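Local coordinates for Mll2253 protein (PDB 3Q63), which is of unknown function but belongs to the AHA1 family of Hsp90 ATPase activator homologues, whose fold may hold a hydrophobic ligand, at the interface of chains A and B. Coordinates in Å, arbitrary orientation; residue numbers count along the deposited sequence, not the author numbering. Chains: chain A/B, Mll2253 protein.

The interface of chains A and B. Residues chain A 39, 55, 57, 59-60; chain B 39, 55, 57, 59.
A:Trp57 and B:Trp57 meet across the two-fold of this assembly, which may or may not be the biological dimer, each with CG set between its own backbone N and carbonyl carbon (chi1 44° in A, 47° in B); this turns each indole out to the partner, and the two-fold brings them in from opposite directions. Their benzo rims meet at CZ2 of A:Trp57 and CZ2 of B:Trp57, 3.3 Å apart, the ring planes steeply inclined and not stacked. Selenomethionine B:Met39 runs extended to its selenium, then bends at chi3 (89°), laying its methyl over the centre of the A:Trp57 indole, where CE lies 3.6 Å from the centroid of the six-membered ring in a CH-pi contact. A:Met39 treats B:Trp57 alike, with A:Met39 CE 3.4 Å from B:Trp57 CD2. The opposite face of A:Trp57 is covered near its rim by A:Ala55 CB and A:Gly59 N, so each indole lies sandwiched between its own loop and the partner's methyl. B:Trp57 also points its edge at the A:Gly59–A:Val60 peptide, with CH2 3.6 Å from A:Gly59 C. Water 1 lies in the plane of both indoles and bridges them, accepting hydrogen bonds from A:Trp57 NE1 (3.0 Å) and B:Trp57 NE1 (3.1 Å). With alanine at A:Trp57, the B:Met39 methyl would probably lose its aromatic floor, B:Trp57 its rim contact, and water 1 one donor. The tryptophans occupy the loop joining strands 50-54 and 60-69, while Met39 lies between helix 31-37 and strand 40-41.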
loop_
_atom_site.group_PDB
_atom_site.type_symbol
_atom_site.label_atom_id
_atom_site.label_comp_id
_atom_site.label_asym_id
_atom_site.label_seq_id
_atom_site.Cartn_x
_atom_site.Cartn_y
_atom_site.Cartn_z
HETATM N N MSE A 39 2.523 2.248 -8.405
HETATM C CA MSE A 39 2.210 0.852 -8.127
HETATM C C MSE A 39 1.324 0.289 -9.236
HETATM O O MSE A 39 0.960 1.002 -10.179
HETATM C CB MSE A 39 1.514 0.715 -6.765
HETATM C CG MSE A 39 0.118 1.319 -6.681
HETATM SE SE MSE A 39 -0.599 1.307 -4.853
HETATM C CE MSE A 39 -0.100 3.109 -4.345
ATOM N N ALA A 55 -2.053 -2.287 -4.559
ATOM C CA ALA A 55 -0.802 -2.730 -3.968
ATOM C C ALA A 55 -0.824 -4.251 -3.854
ATOM O O ALA A 55 -1.888 -4.853 -3.783
ATOM C CB ALA A 55 -0.629 -2.101 -2.586
ATOM N N TRP A 57 -0.429 -6.121 -1.443
ATOM C CA TRP A 57 -1.052 -6.641 -0.228
ATOM C C TRP A 57 -2.574 -6.543 -0.223
ATOM O O TRP A 57 -3.225 -6.922 0.758
ATOM C CB TRP A 57 -0.487 -5.947 1.020
ATOM C CG TRP A 57 -0.348 -4.464 0.893
ATOM C CD1 TRP A 57 0.731 -3.781 0.405
ATOM C CD2 TRP A 57 -1.314 -3.478 1.256
ATOM N NE1 TRP A 57 0.496 -2.430 0.447
ATOM C CE2 TRP A 57 -0.752 -2.215 0.966
ATOM C CE3 TRP A 57 -2.603 -3.535 1.801
ATOM C CZ2 TRP A 57 -1.435 -1.020 1.204
ATOM C CZ3 TRP A 57 -3.280 -2.343 2.037
ATOM C CH2 TRP A 57 -2.695 -1.107 1.738
ATOM N N GLY A 59 -4.534 -3.546 -0.902
ATOM C CA GLY A 59 -5.080 -2.203 -0.917
ATOM C C GLY A 59 -5.375 -1.799 -2.348
ATOM O O GLY A 59 -4.662 -2.202 -3.262
ATOM N N VAL A 60 -6.419 -1.007 -2.552
ATOM C CA VAL A 60 -6.789 -0.593 -3.896
ATOM C C VAL A 60 -7.548 0.717 -3.876
ATOM O O VAL A 60 -8.240 1.027 -2.903
ATOM C CB VAL A 60 -7.675 -1.677 -4.570
ATOM C CG1 VAL A 60 -8.856 -1.993 -3.670
ATOM C CG2 VAL A 60 -8.162 -1.206 -5.932
HETATM N N MSE B 39 2.689 -1.472 8.241
HETATM C CA MSE B 39 2.160 -0.123 8.041
HETATM C C MSE B 39 1.235 0.271 9.187
HETATM O O MSE B 39 0.979 -0.523 10.095
HETATM C CB MSE B 39 1.412 -0.017 6.701
HETATM C CG MSE B 39 0.088 -0.764 6.647
HETATM SE SE MSE B 39 -0.640 -0.905 4.839
HETATM C CE MSE B 39 0.200 -2.559 4.277
ATOM N N ALA B 55 -2.494 2.463 4.526
ATOM C CA ALA B 55 -1.322 3.026 3.867
ATOM C C ALA B 55 -1.416 4.541 3.713
ATOM O O ALA B 55 -2.504 5.111 3.775
ATOM C CB ALA B 55 -1.161 2.380 2.494
ATOM N N TRP B 57 -1.117 6.304 1.063
ATOM C CA TRP B 57 -1.788 6.682 -0.180
ATOM C C TRP B 57 -3.306 6.482 -0.192
ATOM O O TRP B 57 -3.963 6.754 -1.202
ATOM C CB TRP B 57 -1.161 5.937 -1.359
ATOM C CG TRP B 57 -0.970 4.465 -1.145
ATOM C CD1 TRP B 57 0.142 3.846 -0.657
ATOM C CD2 TRP B 57 -1.888 3.426 -1.493
ATOM N NE1 TRP B 57 -0.020 2.485 -0.691
ATOM C CE2 TRP B 57 -1.261 2.199 -1.198
ATOM C CE3 TRP B 57 -3.181 3.411 -2.030
ATOM C CZ2 TRP B 57 -1.882 0.967 -1.423
ATOM C CZ3 TRP B 57 -3.798 2.187 -2.253
ATOM C CH2 TRP B 57 -3.147 0.983 -1.950
ATOM N N GLY B 59 -5.021 3.380 0.749
ATOM C CA GLY B 59 -5.476 2.002 0.831
ATOM C C GLY B 59 -5.706 1.576 2.265
ATOM O O GLY B 59 -5.010 2.040 3.169
HETATM O O HOH W 1 1.885 0.132 -0.029
#